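Local coordinates for protein octenoyl-CoA reductase/carboxylase (Streptomyces sp., PDB 4A0S) that probably carries out the NADPH-dependent reductive carboxylation of 2-octenoyl-CoA, supplying a polyketide extender unit for cinnabaramide biosynthesis, at residues L30-A35 with P88-L93; H106-H111 with E167-G172; A35-G40 with A82-I87. All blocks are in the same frame, centred on the assembly; numbering follows the deposited sequence.

Contact 1 (L30-A35 with P88-L93). With CO8 (octanoyl-coenzyme A), chain E.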
loop_
_atom_site.group_PDB
_atom_site.type_symbol
_atom_site.label_atom_id
_atom_site.label_comp_id
_atom_site.label_asym_id
_atom_site.label_seq_id
_atom_site.Cartn_x
_atom_site.Cartn_y
_atom_site.Cartn_z
ATOM N N LEU A 30 5.745 34.993 -21.860
ATOM C CA LEU A 30 4.513 35.408 -22.487
ATOM C C LEU A 30 4.110 36.736 -21.889
ATOM O O LEU A 30 4.596 37.129 -20.812
ATOM C CB LEU A 30 3.434 34.368 -22.248
ATOM C CG LEU A 30 3.792 32.954 -22.712
ATOM C CD1 LEU A 30 2.796 32.014 -22.094
ATOM C CD2 LEU A 30 3.804 32.849 -24.229
ATOM N N ARG A 31 3.210 37.413 -22.591
ATOM C CA ARG A 31 2.714 38.706 -22.195
ATOM C C ARG A 31 1.227 38.568 -21.920
ATOM O O ARG A 31 0.499 37.979 -22.714
ATOM C CB ARG A 31 2.959 39.721 -23.315
ATOM C CG ARG A 31 4.437 39.988 -23.615
ATOM C CD ARG A 31 5.106 40.832 -22.531
ATOM N NE ARG A 31 4.517 42.173 -22.445
ATOM C CZ ARG A 31 4.383 42.873 -21.319
ATOM N NH1 ARG A 31 4.794 42.370 -20.162
ATOM N NH2 ARG A 31 3.827 44.080 -21.350
ATOM N N ALA A 32 0.782 39.089 -20.779
ATOM C CA ALA A 32 -0.622 38.997 -20.378
ATOM C C ALA A 32 -1.565 39.539 -21.443
ATOM O O ALA A 32 -2.657 38.995 -21.642
ATOM C CB ALA A 32 -0.848 39.718 -19.053
ATOM N N GLU A 33 -1.130 40.603 -22.112
ATOM C CA GLU A 33 -1.904 41.252 -23.169
ATOM C C GLU A 33 -2.213 40.312 -24.325
ATOM O O GLU A 33 -3.175 40.540 -25.056
ATOM C CB GLU A 33 -1.179 42.496 -23.681
ATOM C CG GLU A 33 0.310 42.274 -24.005
ATOM C CD GLU A 33 1.022 43.542 -24.460
ATOM O OE1 GLU A 33 0.469 44.270 -25.313
ATOM O OE2 GLU A 33 2.146 43.801 -23.973
ATOM N N ASP A 34 -1.423 39.245 -24.468
ATOM C CA ASP A 34 -1.574 38.314 -25.606
ATOM C C ASP A 34 -2.472 37.108 -25.335
ATOM O O ASP A 34 -2.652 36.256 -26.213
ATOM C CB ASP A 34 -0.208 37.804 -26.073
ATOM C CG ASP A 34 0.711 38.918 -26.552
ATOM O OD1 ASP A 34 0.202 39.993 -26.959
ATOM O OD2 ASP A 34 1.951 38.712 -26.520
ATOM N N ALA A 35 -3.045 37.031 -24.142
ATOM C CA ALA A 35 -3.733 35.816 -23.723
ATOM C C ALA A 35 -4.835 35.353 -24.687
ATOM O O ALA A 35 -5.032 34.152 -24.870
ATOM C CB ALA A 35 -4.260 35.959 -22.307
ATOM N N PRO A 88 -5.116 30.322 -20.011
ATOM C CA PRO A 88 -3.925 31.172 -19.984
ATOM C C PRO A 88 -3.242 31.076 -18.631
ATOM O O PRO A 88 -3.914 31.158 -17.608
ATOM C CB PRO A 88 -4.493 32.578 -20.165
ATOM C CG PRO A 88 -5.750 32.381 -20.893
ATOM C CD PRO A 88 -6.311 31.068 -20.432
ATOM N N THR A 89 -1.926 30.886 -18.632
ATOM C CA THR A 89 -1.161 30.781 -17.386
ATOM C C THR A 89 -1.319 32.005 -16.484
ATOM O O THR A 89 -1.202 31.906 -15.268
ATOM C CB THR A 89 0.339 30.544 -17.634
ATOM O OG1 THR A 89 0.832 31.502 -18.575
ATOM C CG2 THR A 89 0.576 29.155 -18.156
ATOM N N PHE A 90 -1.606 33.157 -17.071
ATOM C CA PHE A 90 -1.816 34.351 -16.248
ATOM C C PHE A 90 -2.925 34.178 -15.213
ATOM O O PHE A 90 -2.840 34.729 -14.118
ATOM C CB PHE A 90 -2.013 35.562 -17.140
ATOM C CG PHE A 90 -0.783 35.897 -17.916
ATOM C CD1 PHE A 90 0.223 36.661 -17.336
ATOM C CD2 PHE A 90 -0.591 35.391 -19.186
ATOM C CE1 PHE A 90 1.374 36.949 -18.015
ATOM C CE2 PHE A 90 0.578 35.671 -19.882
ATOM C CZ PHE A 90 1.559 36.459 -19.288
ATOM N N HIS A 91 -3.928 33.371 -15.538
ATOM C CA HIS A 91 -4.974 33.051 -14.579
ATOM C C HIS A 91 -4.364 32.316 -13.385
ATOM O O HIS A 91 -4.744 32.564 -12.240
ATOM C CB HIS A 91 -6.073 32.206 -15.228
ATOM C CG HIS A 91 -7.041 31.622 -14.244
ATOM N ND1 HIS A 91 -8.003 32.378 -13.597
ATOM C CD2 HIS A 91 -7.187 30.354 -13.787
ATOM C CE1 HIS A 91 -8.701 31.597 -12.789
ATOM N NE2 HIS A 91 -8.226 30.366 -12.885
ATOM N N PHE A 92 -3.406 31.425 -13.655
ATOM C CA PHE A 92 -2.720 30.689 -12.586
ATOM C C PHE A 92 -1.823 31.584 -11.762
ATOM O O PHE A 92 -1.782 31.472 -10.530
ATOM C CB PHE A 92 -1.928 29.503 -13.134
ATOM C CG PHE A 92 -2.727 28.632 -14.060
ATOM C CD1 PHE A 92 -4.032 28.260 -13.737
ATOM C CD2 PHE A 92 -2.185 28.212 -15.263
ATOM C CE1 PHE A 92 -4.783 27.469 -14.608
ATOM C CE2 PHE A 92 -2.926 27.411 -16.150
ATOM C CZ PHE A 92 -4.220 27.048 -15.821
ATOM N N LEU A 93 -1.138 32.489 -12.450
ATOM C CA LEU A 93 -0.245 33.423 -11.804
ATOM C C LEU A 93 -1.053 34.287 -10.854
ATOM O O LEU A 93 -0.621 34.565 -9.736
ATOM C CB LEU A 93 0.495 34.267 -12.841
ATOM C CG LEU A 93 1.438 33.505 -13.781
ATOM C CD1 LEU A 93 2.131 34.467 -14.735
ATOM C CD2 LEU A 93 2.466 32.684 -13.010
HETATM N N1A CO8 E . -8.893 33.332 -20.204
HETATM C C2A CO8 E . -8.816 33.719 -18.929
HETATM N N3A CO8 E . -9.265 32.946 -17.947
HETATM C C4A CO8 E . -9.809 31.744 -18.239
HETATM C C5A CO8 E . -9.906 31.301 -19.552
HETATM C C6A CO8 E . -9.427 32.138 -20.557
HETATM N N6A CO8 E . -9.489 31.754 -21.836
HETATM N N7A CO8 E . -10.471 30.094 -19.541
HETATM C C8A CO8 E . -10.728 29.785 -18.268
HETATM N N9A CO8 E . -10.326 30.791 -17.475
HETATM C C1B CO8 E . -10.409 30.896 -15.993
HETATM C C2B CO8 E . -11.839 31.210 -15.539
HETATM O O2B CO8 E . -11.811 32.137 -14.431
HETATM C C3B CO8 E . -12.314 29.831 -15.089
HETATM O O3B CO8 E . -13.343 29.946 -14.117
HETATM P P3B CO8 E . -14.848 29.687 -14.651
HETATM O O7A CO8 E . -15.722 30.980 -14.183
HETATM O O8A CO8 E . -14.889 29.825 -16.291
HETATM O O9A CO8 E . -15.380 28.382 -14.207
HETATM C C4B CO8 E . -11.060 29.208 -14.487
HETATM O O4B CO8 E . -10.005 29.642 -15.357
HETATM C C5B CO8 E . -11.048 27.681 -14.634
HETATM O O5B CO8 E . -9.782 27.167 -14.171
HETATM P P1A CO8 E . -9.461 27.130 -12.562
HETATM O O1A CO8 E . -7.945 26.477 -12.421
HETATM O O2A CO8 E . -9.486 28.469 -11.892
HETATM O O3A CO8 E . -10.635 26.191 -11.891
HETATM P P2A CO8 E . -10.645 24.570 -11.638
HETATM O O4A CO8 E . -12.137 24.073 -11.919
HETATM O O5A CO8 E . -10.158 24.155 -10.282
HETATM O O6A CO8 E . -9.749 23.904 -12.831
HETATM C CBP CO8 E . -8.044 22.436 -13.825
HETATM C CCP CO8 E . -8.867 22.795 -12.565
HETATM C CDP CO8 E . -9.034 21.804 -14.819
HETATM C CEP CO8 E . -7.017 21.379 -13.417
HETATM C CAP CO8 E . -7.361 23.723 -14.400
HETATM O OAP CO8 E . -6.620 24.485 -13.393
HETATM C C9P CO8 E . -6.477 23.471 -15.653
HETATM O O9P CO8 E . -7.022 23.258 -16.743
HETATM N N8P CO8 E . -5.137 23.540 -15.480
HETATM C C7P CO8 E . -4.175 23.409 -16.615
HETATM C C6P CO8 E . -3.482 22.023 -16.739
HETATM C C5P CO8 E . -3.424 21.629 -18.235
HETATM O O5P CO8 E . -4.466 21.469 -18.865
HETATM N N4P CO8 E . -2.266 21.606 -18.891
HETATM C C3P CO8 E . -0.896 21.592 -18.392
HETATM C C2P CO8 E . -0.454 20.172 -18.774
HETATM S S1P CO8 E . 0.080 19.206 -17.312
HETATM C "C1'" CO8 E . 1.788 19.323 -17.556
HETATM O "O1'" CO8 E . 2.304 19.465 -18.680
HETATM C "C2'" CO8 E . 2.516 19.275 -16.386
HETATM C "C3'" CO8 E . 3.890 19.334 -16.351
HETATM C "C4'" CO8 E . 4.544 19.239 -15.116
HETATM C "C5'" CO8 E . 3.682 19.467 -13.885
HETATM C "C6'" CO8 E . 4.673 19.473 -12.701
HETATM C "C7'" CO8 E . 3.907 19.438 -11.409
HETATM C "C8'" CO8 E . 4.915 19.586 -10.265
#
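Ala32 and Phe90 bring their CA atoms to within 6.3 Å of each other where strand 24-31 gives way to a short 3-10 segment and helix 89-97 starts its first turn. Three residues along, Ala35 comes level with Pro88. Each backbone is braced from within: Asp34 N bonds to Arg31 O and Ala35 N to Ala32 O, while His91 N bonds back to Pro88 O. The two segments meet by packing alone, a worked example of one aromatic ring set against a backbone turn. Phe90 supplies that ring. With CG anti to the carbonyl carbon and beside the backbone N (chi1 -66°), its side chain leaves the helix on the 30-35 side. Ala32 CA sits over the ring centre in a CH-pi contact, 3.5 Å from the centroid and 11° off the normal. The fit is tight at the tip, with Phe90 CZ 3.1 Å from Ala32 N. Leu30 O lies near the ring plane at its edge, and Leu30 CB touches Phe90 CE2 at 3.9 Å. Further out, Ala35 CB rests on Pro88 CB at 4.0 Å. Pro88 and His91 also line the octanoyl-CoA pocket: Pro88 CD lies 3.3 Å from the adenine atom C6A, and His91 NE2 donates to the pyrophosphate oxygen O2A, although the 2.5 Å between His91 NE2 and O2A is so short that its exact value is doubtful. On the outer side of the 3-10 segment, Arg31 NH2 forms a salt bridge with Glu33 OE2. Leu30 also reaches Ser81 and Ala82 of helix 76-82, and Thr89 OG1 is hydrogen-bonded to His111 ND1. Helix 89-97 thus packs beside the paired strands 24-31 and 110-112, with Phe90 touching His111 of the latter.

Contact 2 (H106-H111 with E167-G172); sequences HDQPYH and ETNFGG
Asn169 reaches from the loop between strands 162-163 and 176-180 into the curve of 106-111, an asparagine side chain bridging two backbone carbonyls inside the GroES-like domain of this dehydrogenase-type fold. Its ND2 gives both hydrogens away, at 3.0 Å to His106 O and at 3.0 Å to Tyr110 O, each acceptor lying close to the amide plane. The backbone joins in, since Asn169 N donates to His106 ND1 at 2.9 Å, in the imidazole plane. Bonds at its other end fix the rotation of the amide: Asn169 OD1 accepts from Phe170 N at 2.9 Å and from Val112 N. An alanine here would probably leave the carbonyls of His106 and Tyr110 without their donor, and Phe170 N and Val112 N without their acceptor. Around the amide, Asn169 CB lies over the centre of the Phe170 ring, whose CE2 in turn stands over one face of His106; these two rings meet obliquely, with planes at 45°. Tyr110 OH approaches the edge of the Phe170 ring. A fourth bond crosses directly between the segments, His111 NE2 donating to Thr168 O at 2.7 Å from above the carbonyl plane.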
loop_
_atom_site.group_PDB
_atom_site.type_symbol
_atom_site.label_atom_id
_atom_site.label_comp_id
_atom_site.label_asym_id
_atom_site.label_seq_id
_atom_site.Cartn_x
_atom_site.Cartn_y
_atom_site.Cartn_z
ATOM N N HIS A 106 4.460 36.636 -8.364
ATOM C CA HIS A 106 4.158 35.816 -9.527
ATOM C C HIS A 106 3.222 36.478 -10.515
ATOM O O HIS A 106 3.225 36.138 -11.696
ATOM C CB HIS A 106 3.609 34.465 -9.088
ATOM C CG HIS A 106 4.638 33.655 -8.410
ATOM N ND1 HIS A 106 5.595 32.960 -9.114
ATOM C CD2 HIS A 106 4.961 33.541 -7.105
ATOM C CE1 HIS A 106 6.432 32.398 -8.262
ATOM N NE2 HIS A 106 6.071 32.741 -7.039
ATOM N N ASP A 107 2.455 37.442 -10.023
ATOM C CA ASP A 107 1.468 38.092 -10.858
ATOM C C ASP A 107 2.128 39.287 -11.528
ATOM O O ASP A 107 2.332 40.345 -10.933
ATOM C CB ASP A 107 0.216 38.434 -10.049
ATOM C CG ASP A 107 -0.789 39.247 -10.835
ATOM O OD1 ASP A 107 -0.735 39.272 -12.091
ATOM O OD2 ASP A 107 -1.656 39.849 -10.175
ATOM N N GLN A 108 2.497 39.059 -12.782
ATOM C CA GLN A 108 3.241 39.996 -13.592
ATOM C C GLN A 108 2.615 40.028 -14.984
ATOM O O GLN A 108 1.973 39.046 -15.384
ATOM C CB GLN A 108 4.707 39.539 -13.685
ATOM C CG GLN A 108 5.479 39.576 -12.368
ATOM C CD GLN A 108 5.467 40.946 -11.708
ATOM O OE1 GLN A 108 5.308 41.969 -12.385
ATOM N NE2 GLN A 108 5.624 40.978 -10.383
ATOM N N PRO A 109 2.798 41.147 -15.727
ATOM C CA PRO A 109 2.311 41.251 -17.106
ATOM C C PRO A 109 3.107 40.362 -18.074
ATOM O O PRO A 109 2.779 40.277 -19.263
ATOM C CB PRO A 109 2.515 42.736 -17.458
ATOM C CG PRO A 109 3.098 43.401 -16.273
ATOM C CD PRO A 109 3.553 42.345 -15.311
ATOM N N TYR A 110 4.144 39.715 -17.551
ATOM C CA TYR A 110 4.962 38.780 -18.298
ATOM C C TYR A 110 4.948 37.476 -17.523
ATOM O O TYR A 110 4.769 37.468 -16.298
ATOM C CB TYR A 110 6.400 39.297 -18.429
ATOM C CG TYR A 110 7.071 39.568 -17.102
ATOM C CD1 TYR A 110 6.905 40.790 -16.443
ATOM C CD2 TYR A 110 7.866 38.589 -16.495
ATOM C CE1 TYR A 110 7.521 41.031 -15.197
ATOM C CE2 TYR A 110 8.486 38.825 -15.262
ATOM C CZ TYR A 110 8.307 40.038 -14.627
ATOM O OH TYR A 110 8.927 40.247 -13.418
ATOM N N HIS A 111 5.115 36.374 -18.239
ATOM C CA HIS A 111 5.264 35.102 -17.593
ATOM C C HIS A 111 6.492 34.402 -18.123
ATOM O O HIS A 111 6.533 34.020 -19.291
ATOM C CB HIS A 111 4.045 34.235 -17.807
ATOM C CG HIS A 111 4.120 32.936 -17.076
ATOM N ND1 HIS A 111 3.196 31.933 -17.251
ATOM C CD2 HIS A 111 5.007 32.482 -16.156
ATOM C CE1 HIS A 111 3.511 30.917 -16.468
ATOM N NE2 HIS A 111 4.607 31.225 -15.797
ATOM N N GLU A 167 2.316 27.410 -13.409
ATOM C CA GLU A 167 1.497 28.145 -12.437
ATOM C C GLU A 167 2.348 29.076 -11.588
ATOM O O GLU A 167 1.840 29.721 -10.671
ATOM C CB GLU A 167 0.720 27.196 -11.520
ATOM C CG GLU A 167 -0.388 26.425 -12.207
ATOM C CD GLU A 167 -0.029 24.982 -12.462
ATOM O OE1 GLU A 167 1.009 24.533 -11.937
ATOM O OE2 GLU A 167 -0.804 24.276 -13.169
ATOM N N THR A 168 3.645 29.123 -11.861
ATOM C CA THR A 168 4.497 30.088 -11.201
ATOM C C THR A 168 5.253 30.856 -12.243
ATOM O O THR A 168 5.446 30.389 -13.356
ATOM C CB THR A 168 5.538 29.482 -10.219
ATOM O OG1 THR A 168 6.702 29.060 -10.923
ATOM C CG2 THR A 168 4.947 28.339 -9.401
ATOM N N ASN A 169 5.710 32.029 -11.848
ATOM C CA ASN A 169 6.534 32.806 -12.710
ATOM C C ASN A 169 7.983 32.412 -12.477
ATOM O O ASN A 169 8.286 31.527 -11.658
ATOM C CB ASN A 169 6.335 34.291 -12.428
ATOM C CG ASN A 169 6.323 35.113 -13.691
ATOM O OD1 ASN A 169 7.120 34.877 -14.606
ATOM N ND2 ASN A 169 5.423 36.092 -13.754
ATOM N N PHE A 170 8.866 33.078 -13.203
ATOM C CA PHE A 170 10.310 32.976 -12.969
ATOM C C PHE A 170 10.790 31.570 -13.264
ATOM O O PHE A 170 11.621 31.002 -12.552
ATOM C CB PHE A 170 10.685 33.467 -11.566
ATOM C CG PHE A 170 9.881 34.664 -11.130
ATOM C CD1 PHE A 170 9.873 35.824 -11.909
ATOM C CD2 PHE A 170 9.120 34.624 -9.969
ATOM C CE1 PHE A 170 9.100 36.945 -11.537
ATOM C CE2 PHE A 170 8.356 35.722 -9.569
ATOM C CZ PHE A 170 8.348 36.899 -10.366
ATOM N N GLY A 171 10.236 31.028 -14.344
ATOM C CA GLY A 171 10.622 29.735 -14.837
ATOM C C GLY A 171 12.032 29.681 -15.401
ATOM O O GLY A 171 12.764 30.683 -15.431
ATOM N N GLY A 172 12.393 28.492 -15.867
ATOM C CA GLY A 172 13.764 28.196 -16.236
ATOM C C GLY A 172 14.174 28.508 -17.662
ATOM O O GLY A 172 15.345 28.363 -17.997
#

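Contact 3 (A35-G40 with A82-I87); sequences ADMFKG and AMFEPI. With CO8 (octanoyl-coenzyme A), chain E.
Phe38 and Phe84 meet rim to rim, Phe38 CD2 lying 3.6 Å from Phe84 CD2 with the ring planes at 40° and neither ring over the face of the other. This is the tight part of the contact. A face of Phe84 is taken instead by backbone: Ala35 CA sits over the ring centre, 3.6 Å from the centroid, in a CH-pi contact, and Ala35 O comes within 3.4 Å of Phe84 CG. At the other end, the edge of the Phe38 ring meets Ala82 O, with CE2 3.1 Å from that oxygen, and the same carbonyl also receives a hydrogen bond from Ser49 OG. Phe84, with a positive phi of 55°, closes the Schellman motif that ends helix 76-82, and its CB points toward 35-40. Met37 touches both rings. With CG between the backbone N and the carbonyl carbon (chi1 73°), it lays CG over the centre of the Phe38 ring and brings SD to the edge of Phe84, a Met-aromatic contact 5.4 Å from SD to the centroid. The looser side is formed by Asp36 and Lys39, the two ends of a type I turn, which are exposed to solvent and do not touch 82-87. Beyond Phe84 the chain leaves for the octanoyl-CoA pocket, where Pro86, after a cis peptide, lies against the pantetheine carbonyl O5P, and Arg348 of the second subunit packs on Pro86. Helix 46-49 flanks the contact through Met37 and Phe84, and Phe84 extends on to Leu30 of strand 24-31 and Phe90 of helix 89-97.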
loop_
_atom_site.group_PDB
_atom_site.type_symbol
_atom_site.label_atom_id
_atom_site.label_comp_id
_atom_site.label_asym_id
_atom_site.label_seq_id
_atom_site.Cartn_x
_atom_site.Cartn_y
_atom_site.Cartn_z
ATOM N N ALA A 35 -3.045 37.031 -24.142
ATOM C CA ALA A 35 -3.733 35.816 -23.723
ATOM C C ALA A 35 -4.835 35.353 -24.687
ATOM O O ALA A 35 -5.032 34.152 -24.870
ATOM C CB ALA A 35 -4.260 35.959 -22.307
ATOM N N ASP A 36 -5.517 36.299 -25.325
ATOM C CA ASP A 36 -6.645 35.972 -26.215
ATOM C C ASP A 36 -6.291 35.998 -27.695
ATOM O O ASP A 36 -7.180 35.943 -28.532
ATOM C CB ASP A 36 -7.832 36.917 -25.970
ATOM C CG ASP A 36 -8.252 36.962 -24.511
ATOM O OD1 ASP A 36 -8.440 35.880 -23.894
ATOM O OD2 ASP A 36 -8.385 38.088 -23.981
ATOM N N MET A 37 -4.999 36.066 -28.015
ATOM C CA MET A 37 -4.563 36.255 -29.412
ATOM C C MET A 37 -4.833 35.060 -30.320
ATOM O O MET A 37 -4.751 35.180 -31.542
ATOM C CB MET A 37 -3.082 36.587 -29.466
ATOM C CG MET A 37 -2.216 35.392 -29.162
ATOM S SD MET A 37 -0.490 35.793 -29.220
ATOM C CE MET A 37 -0.261 35.984 -30.989
ATOM N N PHE A 38 -5.114 33.907 -29.716
ATOM C CA PHE A 38 -5.425 32.698 -30.466
ATOM C C PHE A 38 -6.916 32.380 -30.476
ATOM O O PHE A 38 -7.324 31.288 -30.907
ATOM C CB PHE A 38 -4.638 31.494 -29.935
ATOM C CG PHE A 38 -3.146 31.631 -30.074
ATOM C CD1 PHE A 38 -2.560 31.830 -31.326
ATOM C CD2 PHE A 38 -2.328 31.551 -28.951
ATOM C CE1 PHE A 38 -1.175 31.958 -31.455
ATOM C CE2 PHE A 38 -0.941 31.680 -29.065
ATOM C CZ PHE A 38 -0.361 31.878 -30.315
ATOM N N LYS A 39 -7.735 33.321 -30.024
ATOM C CA LYS A 39 -9.168 33.126 -30.097
ATOM C C LYS A 39 -9.511 32.729 -31.532
ATOM O O LYS A 39 -9.158 33.429 -32.481
ATOM C CB LYS A 39 -9.916 34.391 -29.675
ATOM C CG LYS A 39 -11.438 34.262 -29.701
ATOM C CD LYS A 39 -12.001 33.599 -28.444
ATOM C CE LYS A 39 -12.688 34.619 -27.536
ATOM N NZ LYS A 39 -11.748 35.262 -26.573
ATOM N N GLY A 40 -10.159 31.576 -31.673
ATOM C CA GLY A 40 -10.530 31.028 -32.975
ATOM C C GLY A 40 -9.372 30.902 -33.944
ATOM O O GLY A 40 -9.510 31.231 -35.127
ATOM N N ALA A 82 2.307 28.755 -24.095
ATOM C CA ALA A 82 2.448 29.648 -25.233
ATOM C C ALA A 82 1.216 29.636 -26.132
ATOM O O ALA A 82 1.023 30.537 -26.944
ATOM C CB ALA A 82 3.677 29.299 -26.011
ATOM N N MET A 83 0.401 28.595 -26.002
ATOM C CA MET A 83 -0.890 28.521 -26.680
ATOM C C MET A 83 -2.031 29.105 -25.847
ATOM O O MET A 83 -3.171 29.178 -26.324
ATOM C CB MET A 83 -1.229 27.066 -26.994
ATOM C CG MET A 83 -0.378 26.435 -28.058
ATOM S SD MET A 83 -0.697 24.668 -28.190
ATOM C CE MET A 83 -2.422 24.597 -28.571
ATOM N N PHE A 84 -1.726 29.497 -24.607
ATOM C CA PHE A 84 -2.742 29.898 -23.613
ATOM C C PHE A 84 -3.819 28.823 -23.376
ATOM O O PHE A 84 -4.963 29.116 -23.005
ATOM C CB PHE A 84 -3.327 31.284 -23.937
ATOM C CG PHE A 84 -2.273 32.335 -24.207
ATOM C CD1 PHE A 84 -1.588 32.948 -23.161
ATOM C CD2 PHE A 84 -1.958 32.708 -25.519
ATOM C CE1 PHE A 84 -0.601 33.920 -23.411
ATOM C CE2 PHE A 84 -0.974 33.673 -25.777
ATOM C CZ PHE A 84 -0.302 34.281 -24.719
ATOM N N GLU A 85 -3.419 27.567 -23.559
ATOM C CA GLU A 85 -4.295 26.417 -23.356
ATOM C C GLU A 85 -3.918 25.547 -22.146
ATOM O O GLU A 85 -2.751 25.479 -21.764
ATOM C CB GLU A 85 -4.324 25.563 -24.610
ATOM C CG GLU A 85 -5.040 26.220 -25.754
ATOM C CD GLU A 85 -5.331 25.245 -26.861
ATOM O OE1 GLU A 85 -4.884 24.084 -26.756
ATOM O OE2 GLU A 85 -6.014 25.631 -27.828
ATOM N N PRO A 86 -4.921 24.904 -21.525
ATOM C CA PRO A 86 -6.333 25.099 -21.831
ATOM C C PRO A 86 -6.825 26.419 -21.254
ATOM O O PRO A 86 -7.884 26.905 -21.629
ATOM C CB PRO A 86 -7.004 23.932 -21.111
ATOM C CG PRO A 86 -6.131 23.697 -19.945
ATOM C CD PRO A 86 -4.736 23.890 -20.471
ATOM N N ILE A 87 -6.047 26.980 -20.337
ATOM C CA ILE A 87 -6.358 28.239 -19.691
ATOM C C ILE A 87 -5.067 29.030 -19.642
ATOM O O ILE A 87 -4.032 28.485 -19.262
ATOM C CB ILE A 87 -6.837 28.021 -18.242
ATOM C CG1 ILE A 87 -8.177 27.275 -18.204
ATOM C CG2 ILE A 87 -6.901 29.361 -17.485
ATOM C CD1 ILE A 87 -8.338 26.398 -16.979
HETATM N N1A CO8 E . -8.893 33.332 -20.204
HETATM C C2A CO8 E . -8.816 33.719 -18.929
HETATM N N3A CO8 E . -9.265 32.946 -17.947
HETATM C C4A CO8 E . -9.809 31.744 -18.239
HETATM C C5A CO8 E . -9.906 31.301 -19.552
HETATM C C6A CO8 E . -9.427 32.138 -20.557
HETATM N N6A CO8 E . -9.489 31.754 -21.836
HETATM N N7A CO8 E . -10.471 30.094 -19.541
HETATM C C8A CO8 E . -10.728 29.785 -18.268
HETATM N N9A CO8 E . -10.326 30.791 -17.475
HETATM C C1B CO8 E . -10.409 30.896 -15.993
HETATM C C2B CO8 E . -11.839 31.210 -15.539
HETATM O O2B CO8 E . -11.811 32.137 -14.431
HETATM C C3B CO8 E . -12.314 29.831 -15.089
HETATM O O3B CO8 E . -13.343 29.946 -14.117
HETATM P P3B CO8 E . -14.848 29.687 -14.651
HETATM O O7A CO8 E . -15.722 30.980 -14.183
HETATM O O8A CO8 E . -14.889 29.825 -16.291
HETATM O O9A CO8 E . -15.380 28.382 -14.207
HETATM C C4B CO8 E . -11.060 29.208 -14.487
HETATM O O4B CO8 E . -10.005 29.642 -15.357
HETATM C C5B CO8 E . -11.048 27.681 -14.634
HETATM O O5B CO8 E . -9.782 27.167 -14.171
HETATM P P1A CO8 E . -9.461 27.130 -12.562
HETATM O O1A CO8 E . -7.945 26.477 -12.421
HETATM O O2A CO8 E . -9.486 28.469 -11.892
HETATM O O3A CO8 E . -10.635 26.191 -11.891
HETATM P P2A CO8 E . -10.645 24.570 -11.638
HETATM O O4A CO8 E . -12.137 24.073 -11.919
HETATM O O5A CO8 E . -10.158 24.155 -10.282
HETATM O O6A CO8 E . -9.749 23.904 -12.831
HETATM C CBP CO8 E . -8.044 22.436 -13.825
HETATM C CCP CO8 E . -8.867 22.795 -12.565
HETATM C CDP CO8 E . -9.034 21.804 -14.819
HETATM C CEP CO8 E . -7.017 21.379 -13.417
HETATM C CAP CO8 E . -7.361 23.723 -14.400
HETATM O OAP CO8 E . -6.620 24.485 -13.393
HETATM C C9P CO8 E . -6.477 23.471 -15.653
HETATM O O9P CO8 E . -7.022 23.258 -16.743
HETATM N N8P CO8 E . -5.137 23.540 -15.480
HETATM C C7P CO8 E . -4.175 23.409 -16.615
HETATM C C6P CO8 E . -3.482 22.023 -16.739
HETATM C C5P CO8 E . -3.424 21.629 -18.235
HETATM O O5P CO8 E . -4.466 21.469 -18.865
HETATM N N4P CO8 E . -2.266 21.606 -18.891
HETATM C C3P CO8 E . -0.896 21.592 -18.392
HETATM C C2P CO8 E . -0.454 20.172 -18.774
HETATM S S1P CO8 E . 0.080 19.206 -17.312
HETATM C "C1'" CO8 E . 1.788 19.323 -17.556
HETATM O "O1'" CO8 E . 2.304 19.465 -18.680
HETATM C "C2'" CO8 E . 2.516 19.275 -16.386
HETATM C "C3'" CO8 E . 3.890 19.334 -16.351
HETATM C "C4'" CO8 E . 4.544 19.239 -15.116
HETATM C "C5'" CO8 E . 3.682 19.467 -13.885
HETATM C "C6'" CO8 E . 4.673 19.473 -12.701
HETATM C "C7'" CO8 E . 3.907 19.438 -11.409
HETATM C "C8'" CO8 E . 4.915 19.586 -10.265
#

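How the contacts relate
Followed from the N terminus, the chain runs out of strand 24-31 into the first halves of contacts 1 and 3, which share Ala35. Contact 3 closes the inner loop, bringing the end of helix 76-82 back to 35-40; contact 1 closes the outer one a few residues later at the start of helix 89-97, so contact 3 is nested inside it. Contact 2 opens afterwards, in series, and joins the approach to strand 110-112 to a loop after strand 162-163. Contacts 1 and 2 touch through the pairing of strands 24-31 and 110-112, whereas contacts 2 and 3 stay about 7 Å apart at their nearest atoms. Contacts 1 and 3 both border octanoyl-CoA.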